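Local coordinates for Serine/threonine-protein kinase Tel1 (Chaetomium thermophilum, PDB 6SKY), which probably senses DNA damage as an ATP-dependent serine/threonine kinase, activating checkpoint signalling by phosphorylating proteins at Ser/Thr-Gln sites, at residues N1676-L1681 with A1695-I1700; I1700-I1705 with S1728-Y1733; A2288-H2293 with D2389-D2394; Y2381-A2386 with K2416-K2421. One frame throughout, in Å; residues are numbered along the deposited sequence.

Overall arrangement
Interactions 1 and 2 form one neighbouring pair, with centres about 13 Å apart, and interactions 3 and 4 another, with centres about 11 Å apart. The first pair shares I1700 and helix 1687-1706, used first against the preceding helix and then against a later loop; R1698 of interaction 1 also packs on W1730 of interaction 2. In the second pair the segments alternate along the chain, and D2394 and F2292 of interaction 3 lie against Y2381 and S2384 of interaction 4. The two pairs sit on opposite sides of the chain's centre, interactions 1 and 3 being about 69 Å apart between centres. All four lie away from the kinase pocket that holds the ATP analogue and magnesium.

Interaction 1 (N1676-L1681 with A1695-I1700); sequences NLIKSL and AALRTI
A1695 O is the best-held polar atom, gripped twice by one residue: T1699 N at 3.0 Å, as the regular helix requires, and T1699 OG1 at 3.2 Å, which comes in from above the carbonyl plane. S1680 OG is likewise turned back onto its own helix, bonding to L1677 O. No hydrogen bond crosses the contact, which is carried by aliphatic carbons. I1678 sits in the middle. Its CG2, anti to the backbone N, meets L1697 CG at 3.8 Å as the two side chains slide past each other in opposite directions. The same methyl lies 4.4 Å from A1696 CB, while the longer branch runs out until I1678 CD1 reaches I1700 CD1 tip to tip at 4.4 Å. On the flank L1697 CD1 rests 4.3 Å from K1679 CA; the lysine chain itself leads off, and its NZ bonds to S1719 O. I1786 of helix 1783-1789 also touches A1696. The axes stay 10.2 Å apart and their directions differ by 135°, so helices 1670-1684 and 1687-1706, joined by a short turn, make a splayed, roughly antiparallel helical hairpin, the building element of an alpha solenoid.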
# COMPACT_ATOMS: atom_id res chain seq x y z
N ASN A 1676 -21.70 56.14 -20.39
CA ASN A 1676 -22.70 55.17 -20.00
C ASN A 1676 -23.11 55.35 -18.55
O ASN A 1676 -24.30 55.23 -18.22
CB ASN A 1676 -22.19 53.75 -20.24
CG ASN A 1676 -22.15 53.39 -21.69
OD1 ASN A 1676 -22.37 54.23 -22.55
ND2 ASN A 1676 -21.88 52.13 -21.98
N LEU A 1677 -22.15 55.64 -17.68
CA LEU A 1677 -22.50 55.88 -16.28
C LEU A 1677 -23.41 57.08 -16.13
O LEU A 1677 -24.32 57.07 -15.29
CB LEU A 1677 -21.24 56.07 -15.45
CG LEU A 1677 -20.58 54.81 -14.92
CD1 LEU A 1677 -19.46 55.19 -14.02
CD2 LEU A 1677 -21.58 53.98 -14.19
N ILE A 1678 -23.19 58.12 -16.92
CA ILE A 1678 -24.02 59.32 -16.82
C ILE A 1678 -25.37 59.10 -17.47
O ILE A 1678 -26.39 59.57 -16.97
CB ILE A 1678 -23.28 60.52 -17.43
CG1 ILE A 1678 -22.09 60.90 -16.56
CG2 ILE A 1678 -24.20 61.69 -17.57
CD1 ILE A 1678 -21.21 61.94 -17.18
N LYS A 1679 -25.40 58.37 -18.58
CA LYS A 1679 -26.67 58.09 -19.25
C LYS A 1679 -27.58 57.25 -18.37
O LYS A 1679 -28.79 57.46 -18.35
CB LYS A 1679 -26.41 57.38 -20.57
CG LYS A 1679 -27.66 56.98 -21.29
CD LYS A 1679 -27.36 56.03 -22.42
CE LYS A 1679 -26.84 54.72 -21.89
NZ LYS A 1679 -26.49 53.79 -22.99
N SER A 1680 -27.02 56.28 -17.64
CA SER A 1680 -27.86 55.46 -16.78
C SER A 1680 -28.51 56.27 -15.67
O SER A 1680 -29.45 55.77 -15.04
CB SER A 1680 -27.05 54.33 -16.18
OG SER A 1680 -26.33 54.78 -15.05
N LEU A 1681 -28.05 57.49 -15.41
CA LEU A 1681 -28.64 58.33 -14.38
C LEU A 1681 -29.89 59.05 -14.85
O LEU A 1681 -30.68 59.51 -14.02
CB LEU A 1681 -27.63 59.36 -13.90
CG LEU A 1681 -27.06 59.16 -12.51
CD1 LEU A 1681 -26.59 57.74 -12.36
CD2 LEU A 1681 -25.92 60.12 -12.32
N ALA A 1695 -28.15 67.80 -17.74
CA ALA A 1695 -27.30 68.97 -17.88
C ALA A 1695 -25.90 68.58 -18.32
O ALA A 1695 -25.32 69.19 -19.23
CB ALA A 1695 -27.26 69.74 -16.56
N ALA A 1696 -25.32 67.57 -17.66
CA ALA A 1696 -23.99 67.10 -18.02
C ALA A 1696 -23.94 66.64 -19.46
O ALA A 1696 -23.02 66.98 -20.21
CB ALA A 1696 -23.56 65.98 -17.08
N LEU A 1697 -24.92 65.84 -19.88
CA LEU A 1697 -24.91 65.34 -21.25
C LEU A 1697 -25.06 66.46 -22.26
O LEU A 1697 -24.44 66.43 -23.33
CB LEU A 1697 -25.99 64.29 -21.44
CG LEU A 1697 -25.70 62.92 -20.83
CD1 LEU A 1697 -26.86 61.98 -21.07
CD2 LEU A 1697 -24.43 62.36 -21.40
N ARG A 1698 -25.89 67.46 -21.95
CA ARG A 1698 -26.03 68.59 -22.87
C ARG A 1698 -24.71 69.32 -23.02
O ARG A 1698 -24.26 69.59 -24.15
CB ARG A 1698 -27.12 69.54 -22.39
CG ARG A 1698 -28.49 69.24 -22.97
CD ARG A 1698 -29.53 70.29 -22.62
NE ARG A 1698 -30.41 69.87 -21.54
CZ ARG A 1698 -30.35 70.33 -20.30
NH1 ARG A 1698 -29.45 71.25 -19.98
NH2 ARG A 1698 -31.19 69.89 -19.38
N THR A 1699 -24.04 69.63 -21.91
CA THR A 1699 -22.74 70.28 -21.98
C THR A 1699 -21.75 69.47 -22.81
O THR A 1699 -21.11 70.00 -23.72
CB THR A 1699 -22.18 70.51 -20.58
OG1 THR A 1699 -23.09 71.33 -19.84
CG2 THR A 1699 -20.84 71.20 -20.66
N ILE A 1700 -21.63 68.18 -22.50
CA ILE A 1700 -20.64 67.34 -23.18
C ILE A 1700 -20.91 67.28 -24.67
O ILE A 1700 -20.02 67.53 -25.49
CB ILE A 1700 -20.60 65.94 -22.56
CG1 ILE A 1700 -19.98 65.98 -21.17
CG2 ILE A 1700 -19.83 64.99 -23.44
CD1 ILE A 1700 -20.15 64.71 -20.41

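Interaction 2 (I1700-I1705 with S1728-Y1733); sequences IVSDAI and SNWDPY
V1701 opens the contact at its CB, which lies 3.8 Å from S1728 O and equally close to S1728 CB. Beyond it the side chain forks. V1701 CG1, anti to the backbone N, passes S1728 O at 4.1 Å, and V1701 CG2, anti to the carbonyl carbon, leans on S1728 CB at 3.9 Å. The valine thus lies along the serine methylene and its carbonyl oxygen. V1701 also touches C1716 and L1720, so it is buried between the loop and the chain that leads to it.

One residue on, S1702 CB meets the edge of the W1730 indole, near the ring plane, at 4.2 Å from W1730 CD1. W1730 is the centre of an inverse gamma turn, a sharp bend just where the loop runs past the helix, and R1698 packs on the same indole. A turn further along the helix, I1705 CG2 comes within 4.2 Å of N1729 OD1 at the more exposed border of the patch. The contact lays the chain after helix 1722-1726 back against helix 1687-1706, after the excursion through helices 1710-1719 and 1722-1726.

Both serine hydroxyls are engaged outside this interface: S1702 OG with T1699 O of its own helix, and S1728 OG with L1724 O. S1702 N lies 3.9 Å from S1728 O, and no hydrogen bond links the two segments. The chemistry is therefore that of van der Waals fit, carbon against carbon and carbon against oxygen, and the hold depends on shape, not on directed bonds across the gap.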
# COMPACT_ATOMS: atom_id res chain seq x y z
N ILE A 1700 -21.63 68.18 -22.50
CA ILE A 1700 -20.64 67.34 -23.18
C ILE A 1700 -20.91 67.28 -24.67
O ILE A 1700 -20.02 67.53 -25.49
CB ILE A 1700 -20.60 65.94 -22.56
CG1 ILE A 1700 -19.98 65.98 -21.17
CG2 ILE A 1700 -19.83 64.99 -23.44
CD1 ILE A 1700 -20.15 64.71 -20.41
N VAL A 1701 -22.14 66.94 -25.05
CA VAL A 1701 -22.42 66.73 -26.47
C VAL A 1701 -22.33 68.03 -27.24
O VAL A 1701 -21.86 68.06 -28.38
CB VAL A 1701 -23.78 66.04 -26.66
CG1 VAL A 1701 -24.09 65.89 -28.13
CG2 VAL A 1701 -23.78 64.69 -25.98
N SER A 1702 -22.76 69.15 -26.63
CA SER A 1702 -22.66 70.42 -27.34
C SER A 1702 -21.21 70.82 -27.54
O SER A 1702 -20.81 71.21 -28.65
CB SER A 1702 -23.42 71.50 -26.57
OG SER A 1702 -22.61 72.04 -25.54
N ASP A 1703 -20.39 70.72 -26.49
CA ASP A 1703 -18.99 71.10 -26.60
C ASP A 1703 -18.18 70.12 -27.44
O ASP A 1703 -17.07 70.45 -27.86
CB ASP A 1703 -18.36 71.23 -25.22
CG ASP A 1703 -18.86 72.43 -24.47
OD1 ASP A 1703 -20.08 72.69 -24.49
OD2 ASP A 1703 -18.04 73.13 -23.84
N ALA A 1704 -18.71 68.92 -27.68
CA ALA A 1704 -18.08 68.02 -28.63
C ALA A 1704 -18.52 68.28 -30.06
O ALA A 1704 -17.74 68.05 -30.99
CB ALA A 1704 -18.38 66.57 -28.26
N ILE A 1705 -19.75 68.75 -30.25
CA ILE A 1705 -20.22 69.07 -31.60
C ILE A 1705 -19.56 70.34 -32.10
O ILE A 1705 -19.11 70.40 -33.25
CB ILE A 1705 -21.76 69.17 -31.62
CG1 ILE A 1705 -22.39 67.79 -31.70
CG2 ILE A 1705 -22.22 70.02 -32.79
CD1 ILE A 1705 -22.08 67.05 -32.98
N SER A 1728 -29.54 66.57 -26.66
CA SER A 1728 -28.39 67.06 -25.90
C SER A 1728 -27.62 68.13 -26.66
O SER A 1728 -26.56 68.56 -26.20
CB SER A 1728 -27.46 65.90 -25.55
OG SER A 1728 -28.20 64.82 -25.01
N ASN A 1729 -28.13 68.56 -27.80
CA ASN A 1729 -27.42 69.47 -28.69
C ASN A 1729 -28.13 70.82 -28.68
O ASN A 1729 -29.26 70.93 -29.15
CB ASN A 1729 -27.38 68.88 -30.10
CG ASN A 1729 -26.50 69.67 -31.03
OD1 ASN A 1729 -25.79 70.58 -30.61
ND2 ASN A 1729 -26.53 69.31 -32.30
N TRP A 1730 -27.46 71.83 -28.14
CA TRP A 1730 -27.91 73.22 -28.25
C TRP A 1730 -27.57 73.71 -29.65
O TRP A 1730 -26.58 74.40 -29.88
CB TRP A 1730 -27.25 74.09 -27.20
CG TRP A 1730 -27.63 73.82 -25.80
CD1 TRP A 1730 -26.85 73.25 -24.85
CD2 TRP A 1730 -28.86 74.15 -25.17
NE1 TRP A 1730 -27.53 73.19 -23.66
CE2 TRP A 1730 -28.77 73.74 -23.83
CE3 TRP A 1730 -30.05 74.75 -25.61
CZ2 TRP A 1730 -29.81 73.90 -22.93
CZ3 TRP A 1730 -31.07 74.90 -24.71
CH2 TRP A 1730 -30.95 74.48 -23.39
N ASP A 1731 -28.41 73.33 -30.62
CA ASP A 1731 -28.03 73.53 -32.02
C ASP A 1731 -28.01 75.02 -32.39
O ASP A 1731 -26.96 75.52 -32.81
CB ASP A 1731 -28.92 72.69 -32.94
CG ASP A 1731 -28.33 72.53 -34.33
OD1 ASP A 1731 -27.24 73.08 -34.58
OD2 ASP A 1731 -28.97 71.86 -35.16
N PRO A 1732 -29.11 75.77 -32.26
CA PRO A 1732 -29.01 77.22 -32.49
C PRO A 1732 -28.50 77.96 -31.26
O PRO A 1732 -27.74 78.92 -31.37
CB PRO A 1732 -30.45 77.64 -32.83
CG PRO A 1732 -31.26 76.37 -32.84
CD PRO A 1732 -30.51 75.40 -32.00
N TYR A 1733 -28.92 77.50 -30.09
CA TYR A 1733 -28.80 78.29 -28.87
C TYR A 1733 -27.42 78.11 -28.25
O TYR A 1733 -26.49 77.59 -28.87
CB TYR A 1733 -29.91 77.93 -27.90
CG TYR A 1733 -31.29 78.03 -28.50
CD1 TYR A 1733 -31.90 76.92 -29.07
CD2 TYR A 1733 -31.97 79.23 -28.51
CE1 TYR A 1733 -33.15 77.01 -29.63
CE2 TYR A 1733 -33.22 79.33 -29.06
CZ TYR A 1733 -33.81 78.22 -29.62
OH TYR A 1733 -35.06 78.31 -30.18

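Interaction 3 (A2288-H2293 with D2389-D2394); sequences AGQVFH and DEHDND
Two imidazoles lie almost flat on each other in an offset stack, H2293 against H2391, with centroids 4.0 Å apart and planes only 7° from parallel. The stack, joined to a His-carboxylate hydrogen bond, ties helix 2286-2303 of the FAT region to the loop after helix 2348-2387 and to the first residue of helix 2394-2404. The offset brings each CB over the neighbouring ring: H2293 CB stands 3.9 Å from the centroid of H2391, and H2391 CB 4.2 Å from that of H2293, a reciprocal pair of CH-pi contacts. H2391 is covered on its opposite face too, by E2390 CB, so its ring is held between that methylene and H2293.

The carboxylate of D2394 approaches H2293 at the ring edge. H2293 ND1 donates to D2394 OD1 at 2.5 Å with an N-H...O angle of 145°, using the syn lone pair of the oxygen, and the carboxylate is turned 29° from the ring. H2293 is thereby fixed by its flat side through the stack and by its edge through the bond. D2394 also packs against Y2381 and S2384 of helix 2348-2387. The nearby negative charge would be expected to keep the proton on ND1 and to favour protonation of this histidine, though the charge state is not seen. The H2391 ring also passes the helix backbone, H2391 CE1 lying 4.1 Å from G2289 O. Beside it, Q2290 crosses obliquely, its bent chain leaving Q2290 OE1 4.0 Å from H2391 NE2.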
# COMPACT_ATOMS: atom_id res chain seq x y z
N ALA A 2288 -27.44 -9.24 -19.02
CA ALA A 2288 -26.85 -10.15 -19.99
C ALA A 2288 -25.53 -9.60 -20.52
O ALA A 2288 -24.60 -10.36 -20.78
CB ALA A 2288 -27.82 -10.39 -21.13
N GLY A 2289 -25.44 -8.29 -20.69
CA GLY A 2289 -24.18 -7.71 -21.12
C GLY A 2289 -23.06 -8.00 -20.16
O GLY A 2289 -21.96 -8.39 -20.56
N GLN A 2290 -23.32 -7.86 -18.86
CA GLN A 2290 -22.30 -8.14 -17.86
C GLN A 2290 -21.92 -9.62 -17.86
O GLN A 2290 -20.74 -9.96 -17.81
CB GLN A 2290 -22.80 -7.71 -16.48
CG GLN A 2290 -21.83 -7.98 -15.35
CD GLN A 2290 -20.58 -7.14 -15.43
OE1 GLN A 2290 -19.65 -7.45 -16.18
NE2 GLN A 2290 -20.53 -6.07 -14.64
N VAL A 2291 -22.91 -10.51 -17.96
CA VAL A 2291 -22.61 -11.94 -17.96
C VAL A 2291 -21.77 -12.32 -19.18
O VAL A 2291 -20.78 -13.06 -19.07
CB VAL A 2291 -23.91 -12.75 -17.91
CG1 VAL A 2291 -23.62 -14.21 -17.99
CG2 VAL A 2291 -24.64 -12.46 -16.64
N PHE A 2292 -22.14 -11.81 -20.36
CA PHE A 2292 -21.44 -12.18 -21.58
C PHE A 2292 -20.03 -11.60 -21.62
O PHE A 2292 -19.10 -12.27 -22.07
CB PHE A 2292 -22.22 -11.70 -22.79
CG PHE A 2292 -23.50 -12.44 -23.02
CD1 PHE A 2292 -23.56 -13.79 -22.84
CD2 PHE A 2292 -24.63 -11.77 -23.42
CE1 PHE A 2292 -24.72 -14.46 -23.05
CE2 PHE A 2292 -25.79 -12.44 -23.63
CZ PHE A 2292 -25.84 -13.79 -23.44
N HIS A 2293 -19.85 -10.37 -21.16
CA HIS A 2293 -18.51 -9.82 -21.10
C HIS A 2293 -17.64 -10.58 -20.11
O HIS A 2293 -16.47 -10.85 -20.39
CB HIS A 2293 -18.56 -8.35 -20.73
CG HIS A 2293 -17.22 -7.70 -20.67
ND1 HIS A 2293 -16.51 -7.37 -21.80
CD2 HIS A 2293 -16.45 -7.33 -19.62
CE1 HIS A 2293 -15.36 -6.82 -21.45
NE2 HIS A 2293 -15.30 -6.79 -20.13
N ASP A 2389 -24.29 -1.08 -23.99
CA ASP A 2389 -23.23 -0.15 -24.35
C ASP A 2389 -22.15 -0.03 -23.29
O ASP A 2389 -21.23 0.76 -23.46
CB ASP A 2389 -23.83 1.24 -24.61
CG ASP A 2389 -24.39 1.38 -26.00
OD1 ASP A 2389 -25.40 0.72 -26.30
OD2 ASP A 2389 -23.83 2.17 -26.78
N GLU A 2390 -22.24 -0.80 -22.21
CA GLU A 2390 -21.27 -0.68 -21.14
C GLU A 2390 -19.87 -1.00 -21.63
O GLU A 2390 -18.91 -0.30 -21.30
CB GLU A 2390 -21.64 -1.60 -19.98
CG GLU A 2390 -22.93 -1.26 -19.28
CD GLU A 2390 -23.28 -2.27 -18.21
OE1 GLU A 2390 -23.30 -3.48 -18.51
OE2 GLU A 2390 -23.54 -1.86 -17.06
N HIS A 2391 -19.73 -2.06 -22.41
CA HIS A 2391 -18.44 -2.55 -22.88
C HIS A 2391 -18.41 -2.39 -24.39
O HIS A 2391 -18.98 -3.20 -25.12
CB HIS A 2391 -18.24 -4.00 -22.47
CG HIS A 2391 -18.69 -4.30 -21.08
ND1 HIS A 2391 -19.95 -4.79 -20.79
CD2 HIS A 2391 -18.06 -4.17 -19.89
CE1 HIS A 2391 -20.07 -4.95 -19.49
NE2 HIS A 2391 -18.93 -4.59 -18.92
N ASP A 2392 -17.75 -1.33 -24.86
CA ASP A 2392 -17.67 -1.07 -26.29
C ASP A 2392 -16.26 -1.14 -26.83
O ASP A 2392 -16.09 -1.09 -28.05
CB ASP A 2392 -18.27 0.29 -26.62
CG ASP A 2392 -19.76 0.22 -26.83
OD1 ASP A 2392 -20.31 -0.89 -26.76
OD2 ASP A 2392 -20.38 1.28 -27.08
N ASN A 2393 -15.24 -1.23 -25.99
CA ASN A 2393 -13.92 -1.57 -26.47
C ASN A 2393 -13.77 -3.07 -26.69
O ASN A 2393 -12.67 -3.52 -27.03
CB ASN A 2393 -12.86 -1.08 -25.50
CG ASN A 2393 -13.07 0.36 -25.11
OD1 ASN A 2393 -12.88 1.26 -25.92
ND2 ASN A 2393 -13.47 0.58 -23.87
N ASP A 2394 -14.83 -3.84 -26.49
CA ASP A 2394 -14.88 -5.22 -26.93
C ASP A 2394 -14.92 -5.33 -28.44
O ASP A 2394 -14.69 -6.42 -28.96
CB ASP A 2394 -16.09 -5.91 -26.33
CG ASP A 2394 -15.95 -6.15 -24.85
OD1 ASP A 2394 -16.56 -7.11 -24.33
OD2 ASP A 2394 -15.20 -5.40 -24.20

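Interaction 4 (Y2381-A2386 with K2416-K2421); sequences YLLSLA and KKWINK
L2382 is the main bump: its isobutyl fork spreads over two successive residues of the other segment. L2382 CD1 pushes into the notch between the W2418 side chain and its backbone, 3.8 Å from W2418 CB and 4.0 Å from W2418 C, while L2382 CD2 meets I2419 CD1 at 4.0 Å. I2419 sets out away from the helix, but CG1 stands anti to the backbone N and the second torsion (chi2 70°) bends the chain so that CD1 returns to the leucine. L2383, next along, crosses W2418 obliquely, with CG over one face of the indole, and touches the six-membered ring with L2383 CD2 at 3.6 Å from W2418 CE3 and 3.7 Å from W2418 CZ3. In this way the segment around W2418 and I2419 is seated on the C-terminal part of the long helix 2348-2387, within the all-alpha FAT region. F2398 of helix 2394-2404 and V2422 also border L2382, and L2383 reaches F2292 of helix 2286-2303. A turn further on, the methyl of A2386 lies beside the main chain, A2386 CB 3.4 Å from K2421 O. K2421 CB stands 4.4 Å from A2386 CB before the extended lysine chain leads off.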
# COMPACT_ATOMS: atom_id res chain seq x y z
N TYR A 2381 -18.04 -12.29 -27.08
CA TYR A 2381 -17.75 -10.90 -27.44
C TYR A 2381 -18.84 -10.34 -28.33
O TYR A 2381 -19.32 -9.22 -28.12
CB TYR A 2381 -16.40 -10.80 -28.14
CG TYR A 2381 -15.25 -10.57 -27.21
CD1 TYR A 2381 -15.36 -9.69 -26.17
CD2 TYR A 2381 -14.06 -11.25 -27.36
CE1 TYR A 2381 -14.32 -9.48 -25.32
CE2 TYR A 2381 -13.03 -11.05 -26.51
CZ TYR A 2381 -13.16 -10.17 -25.49
OH TYR A 2381 -12.12 -9.96 -24.63
N LEU A 2382 -19.26 -11.11 -29.34
CA LEU A 2382 -20.30 -10.61 -30.23
C LEU A 2382 -21.63 -10.46 -29.52
O LEU A 2382 -22.37 -9.51 -29.79
CB LEU A 2382 -20.44 -11.53 -31.43
CG LEU A 2382 -19.31 -11.38 -32.44
CD1 LEU A 2382 -19.54 -12.32 -33.57
CD2 LEU A 2382 -19.26 -9.96 -32.92
N LEU A 2383 -21.96 -11.37 -28.61
CA LEU A 2383 -23.21 -11.23 -27.87
C LEU A 2383 -23.16 -10.05 -26.91
O LEU A 2383 -24.17 -9.37 -26.70
CB LEU A 2383 -23.53 -12.51 -27.10
CG LEU A 2383 -23.97 -13.71 -27.92
CD1 LEU A 2383 -24.17 -14.88 -27.02
CD2 LEU A 2383 -25.22 -13.40 -28.67
N SER A 2384 -22.00 -9.79 -26.31
CA SER A 2384 -21.88 -8.67 -25.39
C SER A 2384 -21.95 -7.34 -26.10
O SER A 2384 -22.44 -6.36 -25.53
CB SER A 2384 -20.58 -8.77 -24.62
OG SER A 2384 -20.08 -7.48 -24.34
N LEU A 2385 -21.45 -7.25 -27.33
CA LEU A 2385 -21.57 -6.01 -28.08
C LEU A 2385 -23.01 -5.72 -28.47
O LEU A 2385 -23.42 -4.56 -28.54
CB LEU A 2385 -20.70 -6.05 -29.33
CG LEU A 2385 -19.21 -5.86 -29.13
CD1 LEU A 2385 -18.48 -6.14 -30.41
CD2 LEU A 2385 -18.96 -4.45 -28.67
N ALA A 2386 -23.79 -6.76 -28.74
CA ALA A 2386 -25.16 -6.61 -29.19
C ALA A 2386 -26.15 -6.36 -28.07
O ALA A 2386 -27.32 -6.10 -28.35
CB ALA A 2386 -25.59 -7.85 -29.96
N LYS A 2416 -19.84 -15.71 -38.62
CA LYS A 2416 -20.95 -15.72 -39.56
C LYS A 2416 -22.27 -15.86 -38.84
O LYS A 2416 -23.26 -15.22 -39.21
CB LYS A 2416 -20.79 -16.86 -40.56
CG LYS A 2416 -22.01 -17.06 -41.42
CD LYS A 2416 -21.88 -18.28 -42.29
CE LYS A 2416 -23.14 -18.50 -43.09
NZ LYS A 2416 -23.03 -19.69 -43.96
N LYS A 2417 -22.31 -16.67 -37.79
CA LYS A 2417 -23.57 -16.90 -37.10
C LYS A 2417 -24.01 -15.69 -36.30
O LYS A 2417 -25.20 -15.39 -36.24
CB LYS A 2417 -23.44 -18.13 -36.21
CG LYS A 2417 -24.75 -18.63 -35.68
CD LYS A 2417 -24.55 -19.88 -34.87
CE LYS A 2417 -25.82 -20.29 -34.16
NZ LYS A 2417 -25.58 -21.46 -33.29
N TRP A 2418 -23.07 -14.97 -35.67
CA TRP A 2418 -23.47 -13.94 -34.71
C TRP A 2418 -23.19 -12.50 -35.12
O TRP A 2418 -23.49 -11.60 -34.33
CB TRP A 2418 -22.80 -14.20 -33.36
CG TRP A 2418 -23.23 -15.47 -32.75
CD1 TRP A 2418 -22.52 -16.62 -32.68
CD2 TRP A 2418 -24.49 -15.74 -32.14
NE1 TRP A 2418 -23.25 -17.60 -32.05
CE2 TRP A 2418 -24.47 -17.07 -31.71
CE3 TRP A 2418 -25.63 -14.98 -31.91
CZ2 TRP A 2418 -25.54 -17.66 -31.07
CZ3 TRP A 2418 -26.69 -15.56 -31.27
CH2 TRP A 2418 -26.64 -16.89 -30.86
N ILE A 2419 -22.66 -12.24 -36.31
CA ILE A 2419 -22.21 -10.88 -36.62
C ILE A 2419 -23.35 -9.93 -36.97
O ILE A 2419 -23.20 -8.72 -36.78
CB ILE A 2419 -21.18 -10.91 -37.76
CG1 ILE A 2419 -20.49 -9.56 -37.93
CG2 ILE A 2419 -21.84 -11.29 -39.05
CD1 ILE A 2419 -19.56 -9.20 -36.83
N ASN A 2420 -24.48 -10.42 -37.45
CA ASN A 2420 -25.51 -9.53 -37.97
C ASN A 2420 -26.37 -8.90 -36.88
O ASN A 2420 -27.30 -8.17 -37.21
CB ASN A 2420 -26.40 -10.26 -38.95
CG ASN A 2420 -25.69 -10.59 -40.23
OD1 ASN A 2420 -25.53 -9.73 -41.09
ND2 ASN A 2420 -25.26 -11.83 -40.36
N LYS A 2421 -26.09 -9.16 -35.61
CA LYS A 2421 -26.89 -8.62 -34.53
C LYS A 2421 -26.21 -7.48 -33.81
O LYS A 2421 -26.83 -6.87 -32.93
CB LYS A 2421 -27.24 -9.73 -33.55
CG LYS A 2421 -28.01 -10.85 -34.20
CD LYS A 2421 -28.06 -12.08 -33.35
CE LYS A 2421 -28.63 -13.23 -34.14
NZ LYS A 2421 -28.82 -14.44 -33.30